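PDB 2PFY: putative exported protein from Bordetella pertussis Tohama I, which binds pyroglutamic acid as a periplasmic solute receptor of the DctP family, probably to deliver it to a tripartite ATP-independent transporter. Local coordinates for residues N14-A20 with Y116-P121; Q61-V67 with P207-A213; V131-A135 with Q268-L273. All coordinates share one frame. Residues are numbered along the deposited sequence.

How the interactions relate
Interactions 1 and 2 are buried, their centres 9 Å apart, and both rest on one mixed sheet in which strands 112-119 and 208-214 are neighbours: Y116 O lies 2.8 Å from V211 N and S118 O lies 2.8 Å from S209 N. Interaction 2 is strand pairing inside that sheet, built from backbone hydrogen bonds; interaction 1 lays a helix over it through side chains, an aromatic face and a water. Both supply residues of the pyroglutamic acid pocket, W120 in the first and L66 and P207 in the second. Interaction 3, with its centre about 30 Å from that of interaction 1, is partly exposed, pairing a loop with a helix mainly through one carboxylate, bridging waters and a leucine cluster.

Interaction 1 of 3, residues N14-A20 with Y116-P121; sequences NYLTQNA and YGSPWP. With PCA (pyroglutamic acid), chain E.
Helix 15-20 runs over strand 116-119 at 153° between N-to-C directions, axes 9.8 Å apart, with L16 nearest S118 (7.2 Å between CA atoms). N14, in beta conformation with chi1 t, is the N-cap: its OD1 accepts from T17 N (3.1 Å) and, weakly, from L16 N (2.7 Å), while its ND2 is held by D189. The direct hydrogen bond across is Y15 OH to P119 O, 2.7 Å; Y15 takes chi1 p, which brings its ring edge to P121 (Y15 CE2 to P121 CG, 3.9 Å). In the apolar packing, L16 (m, t) sets CD1 3.4 Å from the centroid of the W120 five-membered ring, 15° off the normal, a CH-pi contact, and its CD2 is 3.5 Å from S118 CB. The opposite face of W120 (chi1 m) covers pyroglutamic acid, with W120 CE3 3.1 Å from PCA OE, so the indole is an aromatic wall of the ligand pocket backed by L16. Water 1 joins L16 O (2.7 Å), Y116 OH (2.8 Å) and, weakly, N19 ND2 (3.2 Å); N19 ND2 also bonds A236 O. Strand 208-214 hydrogen-bonds alongside 112-119, and helices 184-189 and 223-257 pack against Y15 and P121.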
loop_
_atom_site.group_PDB
_atom_site.type_symbol
_atom_site.label_atom_id
_atom_site.label_comp_id
_atom_site.label_asym_id
_atom_site.label_seq_id
_atom_site.Cartn_x
_atom_site.Cartn_y
_atom_site.Cartn_z
ATOM N N ASN A 14 4.169 10.765 -6.469
ATOM C CA ASN A 14 3.958 10.000 -5.267
ATOM C C ASN A 14 5.238 9.784 -4.497
ATOM O O ASN A 14 6.272 9.530 -5.098
ATOM C CB ASN A 14 3.321 8.646 -5.644
ATOM C CG ASN A 14 3.207 7.721 -4.466
ATOM O OD1 ASN A 14 4.135 6.938 -4.174
ATOM N ND2 ASN A 14 2.050 7.776 -3.784
ATOM N N TYR A 15 5.198 9.881 -3.179
ATOM C CA TYR A 15 6.463 9.818 -2.404
ATOM C C TYR A 15 7.071 8.408 -2.346
ATOM O O TYR A 15 8.273 8.266 -2.167
ATOM C CB TYR A 15 6.332 10.432 -0.999
ATOM C CG TYR A 15 5.556 9.592 0.004
ATOM C CD1 TYR A 15 6.172 8.548 0.707
ATOM C CD2 TYR A 15 4.195 9.846 0.251
ATOM C CE1 TYR A 15 5.452 7.769 1.642
ATOM C CE2 TYR A 15 3.463 9.091 1.183
ATOM C CZ TYR A 15 4.098 8.067 1.880
ATOM O OH TYR A 15 3.349 7.321 2.779
ATOM N N LEU A 16 6.247 7.378 -2.503
ATOM C CA LEU A 16 6.761 5.994 -2.520
ATOM C C LEU A 16 7.555 5.767 -3.784
ATOM O O LEU A 16 8.613 5.117 -3.751
ATOM C CB LEU A 16 5.607 4.981 -2.415
ATOM C CG LEU A 16 4.934 5.012 -1.028
ATOM C CD1 LEU A 16 3.635 4.160 -1.046
ATOM C CD2 LEU A 16 5.898 4.519 0.089
ATOM N N THR A 17 7.040 6.303 -4.896
ATOM C CA THR A 17 7.765 6.302 -6.158
ATOM C C THR A 17 9.076 7.094 -6.068
ATOM O O THR A 17 10.103 6.618 -6.550
ATOM C CB THR A 17 6.879 6.815 -7.310
ATOM O OG1 THR A 17 5.849 5.865 -7.544
ATOM C CG2 THR A 17 7.660 7.011 -8.636
ATOM N N GLN A 18 9.048 8.276 -5.452
ATOM C CA GLN A 18 10.276 9.060 -5.269
ATOM C C GLN A 18 11.249 8.326 -4.356
ATOM O O GLN A 18 12.459 8.349 -4.562
ATOM C CB GLN A 18 9.966 10.493 -4.738
ATOM C CG GLN A 18 9.329 11.378 -5.799
ATOM C CD GLN A 18 10.121 11.387 -7.132
ATOM O OE1 GLN A 18 11.350 11.530 -7.128
ATOM N NE2 GLN A 18 9.417 11.207 -8.264
ATOM N N ASN A 19 10.726 7.632 -3.371
ATOM C CA ASN A 19 11.617 6.849 -2.490
ATOM C C ASN A 19 12.310 5.686 -3.264
ATOM O O ASN A 19 13.522 5.423 -3.085
ATOM C CB ASN A 19 10.803 6.370 -1.279
ATOM C CG ASN A 19 11.661 5.741 -0.191
ATOM O OD1 ASN A 19 12.748 6.205 0.099
ATOM N ND2 ASN A 19 11.171 4.682 0.405
ATOM N N ALA A 20 11.564 5.029 -4.152
ATOM C CA ALA A 20 12.116 3.992 -5.008
ATOM C C ALA A 20 13.162 4.546 -6.004
ATOM O O ALA A 20 14.200 3.914 -6.241
ATOM C CB ALA A 20 10.988 3.229 -5.719
ATOM N N TYR A 116 12.806 -4.020 0.488
ATOM C CA TYR A 116 12.411 -3.100 1.566
ATOM C C TYR A 116 10.910 -2.807 1.502
ATOM O O TYR A 116 10.284 -3.083 0.484
ATOM C CB TYR A 116 13.256 -1.807 1.548
ATOM C CG TYR A 116 12.844 -0.783 0.483
ATOM C CD1 TYR A 116 11.786 0.136 0.717
ATOM C CD2 TYR A 116 13.508 -0.726 -0.748
ATOM C CE1 TYR A 116 11.396 1.069 -0.300
ATOM C CE2 TYR A 116 13.162 0.225 -1.749
ATOM C CZ TYR A 116 12.096 1.107 -1.495
ATOM O OH TYR A 116 11.742 2.011 -2.454
ATOM N N GLY A 117 10.368 -2.270 2.609
ATOM C CA GLY A 117 8.987 -1.807 2.724
ATOM C C GLY A 117 8.903 -0.317 3.033
ATOM O O GLY A 117 9.870 0.299 3.503
ATOM N N SER A 118 7.749 0.286 2.741
ATOM C CA SER A 118 7.457 1.643 3.211
ATOM C C SER A 118 5.964 1.753 3.284
ATOM O O SER A 118 5.256 1.078 2.533
ATOM C CB SER A 118 8.019 2.719 2.273
ATOM O OG SER A 118 9.426 2.770 2.364
ATOM N N PRO A 119 5.470 2.564 4.241
ATOM C CA PRO A 119 4.024 2.659 4.411
ATOM C C PRO A 119 3.403 3.789 3.571
ATOM O O PRO A 119 4.037 4.812 3.307
ATOM C CB PRO A 119 3.893 2.975 5.919
ATOM C CG PRO A 119 5.098 3.885 6.185
ATOM C CD PRO A 119 6.205 3.313 5.292
ATOM N N TRP A 120 2.184 3.564 3.131
ATOM C CA TRP A 120 1.272 4.641 2.755
ATOM C C TRP A 120 0.846 5.367 4.051
ATOM O O TRP A 120 1.051 4.854 5.157
ATOM C CB TRP A 120 0.021 4.026 2.104
ATOM C CG TRP A 120 0.261 3.554 0.720
ATOM C CD1 TRP A 120 0.614 2.280 0.305
ATOM C CD2 TRP A 120 0.147 4.348 -0.455
ATOM N NE1 TRP A 120 0.707 2.247 -1.064
ATOM C CE2 TRP A 120 0.420 3.503 -1.558
ATOM C CE3 TRP A 120 -0.168 5.706 -0.687
ATOM C CZ2 TRP A 120 0.379 3.964 -2.877
ATOM C CZ3 TRP A 120 -0.198 6.171 -2.007
ATOM C CH2 TRP A 120 0.070 5.295 -3.082
ATOM N N PRO A 121 0.266 6.577 3.916
ATOM C CA PRO A 121 -0.370 7.193 5.069
ATOM C C PRO A 121 -1.682 6.461 5.416
ATOM O O PRO A 121 -2.129 5.581 4.662
ATOM C CB PRO A 121 -0.614 8.663 4.615
ATOM C CG PRO A 121 0.258 8.841 3.338
ATOM C CD PRO A 121 0.217 7.447 2.729
HETATM N N PCA E . -3.109 4.544 -2.114
HETATM C CA PCA E . -3.158 3.250 -2.834
HETATM C CB PCA E . -3.210 2.119 -1.837
HETATM C CG PCA E . -3.271 2.758 -0.482
HETATM C CD PCA E . -3.176 4.226 -0.730
HETATM O OE PCA E . -3.107 5.071 0.157
HETATM C C PCA E . -4.370 3.201 -3.743
HETATM O O PCA E . -4.528 2.352 -4.629
HETATM O OXT PCA E . -5.234 4.045 -3.592
HETATM O O HOH W 1 9.350 3.313 -1.879
#

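Interaction 2 of 3, residues Q61-V67 with P207-A213; sequences QIGEVLV and PQSFVIA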
loop_
_atom_site.group_PDB
_atom_site.type_symbol
_atom_site.label_atom_id
_atom_site.label_comp_id
_atom_site.label_asym_id
_atom_site.label_seq_id
_atom_site.Cartn_x
_atom_site.Cartn_y
_atom_site.Cartn_z
ATOM N N GLN A 61 13.314 -7.199 -13.160
ATOM C CA GLN A 61 14.134 -7.812 -12.112
ATOM C C GLN A 61 13.716 -7.410 -10.726
ATOM O O GLN A 61 14.043 -8.105 -9.741
ATOM C CB GLN A 61 15.611 -7.472 -12.326
ATOM C CG GLN A 61 16.193 -8.056 -13.587
ATOM C CD GLN A 61 15.981 -7.133 -14.773
ATOM O OE1 GLN A 61 15.370 -6.098 -14.638
ATOM N NE2 GLN A 61 16.474 -7.533 -15.977
ATOM N N ILE A 62 12.952 -6.307 -10.630
ATOM C CA ILE A 62 12.606 -5.765 -9.341
ATOM C C ILE A 62 11.355 -4.892 -9.512
ATOM O O ILE A 62 11.108 -4.306 -10.609
ATOM C CB ILE A 62 13.834 -4.978 -8.763
ATOM C CG1 ILE A 62 13.646 -4.621 -7.277
ATOM C CG2 ILE A 62 14.209 -3.746 -9.697
ATOM C CD1 ILE A 62 14.935 -4.038 -6.589
ATOM N N GLY A 63 10.544 -4.800 -8.474
ATOM C CA GLY A 63 9.350 -3.968 -8.618
ATOM C C GLY A 63 8.770 -3.560 -7.288
ATOM O O GLY A 63 8.985 -4.216 -6.273
ATOM N N GLU A 64 8.047 -2.442 -7.318
ATOM C CA GLU A 64 7.328 -1.953 -6.179
ATOM C C GLU A 64 5.829 -2.264 -6.325
ATOM O O GLU A 64 5.250 -2.139 -7.418
ATOM C CB GLU A 64 7.609 -0.439 -5.990
ATOM C CG GLU A 64 6.901 0.165 -4.772
ATOM C CD GLU A 64 5.462 0.557 -5.085
ATOM O OE1 GLU A 64 5.225 1.075 -6.219
ATOM O OE2 GLU A 64 4.579 0.325 -4.222
ATOM N N VAL A 65 5.217 -2.708 -5.224
ATOM C CA VAL A 65 3.776 -3.037 -5.222
ATOM C C VAL A 65 3.213 -2.980 -3.798
ATOM O O VAL A 65 3.938 -3.166 -2.801
ATOM C CB VAL A 65 3.479 -4.435 -5.932
ATOM C CG1 VAL A 65 4.066 -5.609 -5.138
ATOM C CG2 VAL A 65 1.973 -4.669 -6.222
ATOM N N LEU A 66 1.914 -2.695 -3.728
ATOM C CA LEU A 66 1.143 -2.765 -2.504
ATOM C C LEU A 66 1.263 -4.190 -1.971
ATOM O O LEU A 66 0.958 -5.155 -2.695
ATOM C CB LEU A 66 -0.332 -2.454 -2.833
ATOM C CG LEU A 66 -1.307 -2.376 -1.655
ATOM C CD1 LEU A 66 -1.047 -1.086 -0.842
ATOM C CD2 LEU A 66 -2.770 -2.459 -2.134
ATOM N N VAL A 67 1.692 -4.324 -0.717
ATOM C CA VAL A 67 1.881 -5.643 -0.074
ATOM C C VAL A 67 0.589 -6.471 -0.140
ATOM O O VAL A 67 0.591 -7.645 -0.595
ATOM C CB VAL A 67 2.366 -5.486 1.423
ATOM C CG1 VAL A 67 2.357 -6.851 2.159
ATOM C CG2 VAL A 67 3.748 -4.833 1.477
ATOM N N PRO A 207 -1.685 0.644 4.947
ATOM C CA PRO A 207 -1.218 -0.466 4.123
ATOM C C PRO A 207 0.223 -0.207 3.713
ATOM O O PRO A 207 0.642 0.948 3.546
ATOM C CB PRO A 207 -2.194 -0.470 2.941
ATOM C CG PRO A 207 -2.571 1.068 2.777
ATOM C CD PRO A 207 -2.486 1.636 4.181
ATOM N N GLN A 208 1.001 -1.276 3.643
ATOM C CA GLN A 208 2.411 -1.185 3.275
ATOM C C GLN A 208 2.586 -1.384 1.790
ATOM O O GLN A 208 1.789 -2.029 1.127
ATOM C CB GLN A 208 3.226 -2.249 3.980
ATOM C CG GLN A 208 3.117 -2.232 5.501
ATOM C CD GLN A 208 3.570 -0.928 6.131
ATOM O OE1 GLN A 208 4.530 -0.315 5.706
ATOM N NE2 GLN A 208 2.895 -0.528 7.177
ATOM N N SER A 209 3.676 -0.830 1.286
ATOM C CA SER A 209 4.116 -1.093 -0.067
ATOM C C SER A 209 5.492 -1.761 0.051
ATOM O O SER A 209 6.245 -1.465 0.981
ATOM C CB SER A 209 4.153 0.256 -0.769
ATOM O OG SER A 209 5.305 0.412 -1.529
ATOM N N PHE A 210 5.839 -2.682 -0.830
ATOM C CA PHE A 210 7.224 -3.194 -0.792
ATOM C C PHE A 210 7.912 -3.320 -2.133
ATOM O O PHE A 210 7.265 -3.254 -3.188
ATOM C CB PHE A 210 7.428 -4.481 0.106
ATOM C CG PHE A 210 6.663 -5.728 -0.334
ATOM C CD1 PHE A 210 6.624 -6.835 0.525
ATOM C CD2 PHE A 210 5.939 -5.794 -1.548
ATOM C CE1 PHE A 210 5.906 -8.028 0.188
ATOM C CE2 PHE A 210 5.231 -6.963 -1.896
ATOM C CZ PHE A 210 5.203 -8.093 -1.008
ATOM N N VAL A 211 9.231 -3.481 -2.071
ATOM C CA VAL A 211 10.068 -3.601 -3.236
ATOM C C VAL A 211 10.632 -5.014 -3.188
ATOM O O VAL A 211 11.244 -5.423 -2.199
ATOM C CB VAL A 211 11.165 -2.535 -3.273
ATOM C CG1 VAL A 211 12.262 -2.858 -4.362
ATOM C CG2 VAL A 211 10.530 -1.156 -3.551
ATOM N N ILE A 212 10.354 -5.775 -4.232
ATOM C CA ILE A 212 10.646 -7.206 -4.230
ATOM C C ILE A 212 11.491 -7.494 -5.489
ATOM O O ILE A 212 11.236 -6.915 -6.541
ATOM C CB ILE A 212 9.330 -8.085 -4.203
ATOM C CG1 ILE A 212 8.328 -7.643 -5.288
ATOM C CG2 ILE A 212 8.643 -8.049 -2.808
ATOM C CD1 ILE A 212 7.145 -8.597 -5.541
ATOM N N ALA A 213 12.482 -8.387 -5.377
ATOM C CA ALA A 213 13.376 -8.687 -6.498
ATOM C C ALA A 213 13.313 -10.151 -6.941
ATOM O O ALA A 213 12.976 -11.031 -6.154
ATOM C CB ALA A 213 14.846 -8.245 -6.196
#
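This is an antiparallel strand pair within the mixed five-stranded sheet of a periplasmic-binding-protein fold, strands 62-66 and 208-213 running at 158° with axes 4.6 Å apart. P207, at the pocket end, puts CB 4.0 Å from L66 CD1; both residues touch pyroglutamic acid. Q208 O accepts from V67 N at 2.9 Å, extending the backbone pairing past L66, while Q208 N is held by D80. S209 forms a non-hydrogen-bonded pair with L66, and its OG donates to E64 OE2 at 2.8 Å, a polar bond on the face of I62, V211 and A213. F210 pairs with V65 through two hydrogen bonds, F210 N to V65 O (2.8 Å) and V65 N to F210 O (2.9 Å), and F210 CE2 lies 3.7 Å from V65 CG1. V67, just past the end of strand 62-66, sets its CG2 over the F210 ring (CH-pi), 3.7 Å from the ring centroid and 19° off the normal. V211, opposite E64, meets I62 (V211 CG1 to I62 CD1, 3.7 Å). I212 and G63 form the next hydrogen-bonded pair, I212 N to G63 O and G63 N to I212 O, each 2.9 Å. A213 CB rests 4.0 Å from I62 CG1.

Interaction 3 of 3, residues V131-A135 with Q268-L273; sequences VAALA and QLAKEL
L134 (chi1 m, chi2 t) overlaps the leucines of the helix: its CD2 lies 3.7 Å from L269 CD1 and 4.3 Å from L273 CD2, and the two helical leucines also pack on I125 of strand 124-127. The loop 131-135 is extended through V131 and again at A133 (-161/162), with A132 between them at -128/-10; at L134 and A135 phi/psi are -52/-34. Residues 268-273 are helical, with E272 N bonded to Q268 O and L273 N to L269 O, both at 2.9 Å. The nearest CA atoms are those of A133 and L269, 4.5 Å apart. A133 CB rests 3.4 Å from Q268 CG. E272, with chi1 m and chi2 t, points toward the loop and makes the stronger of the two direct hydrogen bonds between the segments: E272 OE1 accepts from L134 N at 2.6 Å and a nearly linear 175°. E272 OE2 takes a bond from Q268 NE2 (3.0 Å) and one from water 3 (2.5 Å), which accepts from A135 N at 3.0 Å. Toward the helix N terminus, L269 N makes a weak bond to A132 O (3.4 Å, 136°), and water 2 spans A132 O (2.5 Å) and Q268 N (3.2 Å). This is loop-to-helix packing distant from the ligand, fastening the connection between strands 124-127 and 141-144 to helix 267-287 within the periplasmic-binding-protein fold of the DctP family.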
loop_
_atom_site.group_PDB
_atom_site.type_symbol
_atom_site.label_atom_id
_atom_site.label_comp_id
_atom_site.label_asym_id
_atom_site.label_seq_id
_atom_site.Cartn_x
_atom_site.Cartn_y
_atom_site.Cartn_z
ATOM N N VAL A 131 -21.275 12.107 4.809
ATOM C CA VAL A 131 -21.486 10.772 5.344
ATOM C C VAL A 131 -21.261 10.810 6.857
ATOM O O VAL A 131 -20.277 11.375 7.322
ATOM C CB VAL A 131 -20.540 9.733 4.667
ATOM C CG1 VAL A 131 -20.604 8.379 5.379
ATOM C CG2 VAL A 131 -20.894 9.566 3.185
ATOM N N ALA A 132 -22.184 10.213 7.626
ATOM C CA ALA A 132 -22.076 10.145 9.085
ATOM C C ALA A 132 -22.221 8.713 9.660
ATOM O O ALA A 132 -21.985 8.497 10.840
ATOM C CB ALA A 132 -23.102 11.103 9.757
ATOM N N ALA A 133 -22.625 7.761 8.821
ATOM C CA ALA A 133 -22.807 6.353 9.205
ATOM C C ALA A 133 -22.797 5.474 7.953
ATOM O O ALA A 133 -23.000 5.971 6.868
ATOM C CB ALA A 133 -24.151 6.174 9.974
ATOM N N LEU A 134 -22.587 4.166 8.117
ATOM C CA LEU A 134 -22.590 3.221 6.970
ATOM C C LEU A 134 -23.807 3.297 6.058
ATOM O O LEU A 134 -23.683 3.137 4.830
ATOM C CB LEU A 134 -22.330 1.777 7.418
ATOM C CG LEU A 134 -20.885 1.461 7.836
ATOM C CD1 LEU A 134 -20.744 0.023 8.311
ATOM C CD2 LEU A 134 -19.864 1.787 6.718
ATOM N N ALA A 135 -24.979 3.599 6.642
ATOM C CA ALA A 135 -26.222 3.749 5.886
ATOM C C ALA A 135 -26.091 4.710 4.704
ATOM O O ALA A 135 -26.726 4.519 3.667
ATOM C CB ALA A 135 -27.398 4.195 6.826
ATOM N N GLN A 268 -20.580 7.479 14.681
ATOM C CA GLN A 268 -21.297 6.273 14.262
ATOM C C GLN A 268 -20.454 5.488 13.251
ATOM O O GLN A 268 -20.279 4.291 13.392
ATOM C CB GLN A 268 -22.666 6.630 13.679
ATOM C CG GLN A 268 -23.507 5.413 13.262
ATOM C CD GLN A 268 -24.007 4.589 14.434
ATOM O OE1 GLN A 268 -24.018 5.045 15.577
ATOM N NE2 GLN A 268 -24.433 3.374 14.146
ATOM N N LEU A 269 -19.905 6.174 12.248
ATOM C CA LEU A 269 -18.970 5.525 11.331
ATOM C C LEU A 269 -17.806 4.893 12.126
ATOM O O LEU A 269 -17.439 3.744 11.882
ATOM C CB LEU A 269 -18.471 6.513 10.255
ATOM C CG LEU A 269 -17.852 5.858 9.010
ATOM C CD1 LEU A 269 -18.860 4.966 8.263
ATOM C CD2 LEU A 269 -17.264 6.913 8.074
ATOM N N ALA A 270 -17.265 5.613 13.102
ATOM C CA ALA A 270 -16.147 5.063 13.898
ATOM C C ALA A 270 -16.586 3.742 14.511
ATOM O O ALA A 270 -15.904 2.729 14.355
ATOM C CB ALA A 270 -15.678 6.037 14.998
ATOM N N LYS A 271 -17.751 3.755 15.171
ATOM C CA LYS A 271 -18.303 2.538 15.778
ATOM C C LYS A 271 -18.455 1.395 14.771
ATOM O O LYS A 271 -18.065 0.274 15.044
ATOM C CB LYS A 271 -19.669 2.835 16.448
ATOM C CG LYS A 271 -19.622 2.889 17.953
ATOM C CD LYS A 271 -21.000 3.293 18.551
ATOM C CE LYS A 271 -21.890 2.095 18.938
ATOM N NZ LYS A 271 -22.525 1.417 17.773
ATOM N N GLU A 272 -19.019 1.690 13.608
ATOM C CA GLU A 272 -19.367 0.654 12.632
ATOM C C GLU A 272 -18.129 0.064 11.953
ATOM O O GLU A 272 -18.062 -1.149 11.705
ATOM C CB GLU A 272 -20.366 1.196 11.604
ATOM C CG GLU A 272 -21.796 1.501 12.184
ATOM C CD GLU A 272 -22.664 2.365 11.252
ATOM O OE1 GLU A 272 -22.106 3.152 10.428
ATOM O OE2 GLU A 272 -23.917 2.272 11.353
ATOM N N LEU A 273 -17.141 0.915 11.656
ATOM C CA LEU A 273 -15.875 0.442 11.064
ATOM C C LEU A 273 -15.069 -0.396 12.052
ATOM O O LEU A 273 -14.414 -1.358 11.651
ATOM C CB LEU A 273 -15.042 1.617 10.546
ATOM C CG LEU A 273 -15.597 2.389 9.336
ATOM C CD1 LEU A 273 -14.673 3.588 8.954
ATOM C CD2 LEU A 273 -15.802 1.477 8.135
HETATM O O HOH W 2 -22.022 9.777 12.957
HETATM O O HOH W 3 -25.397 2.985 9.507
#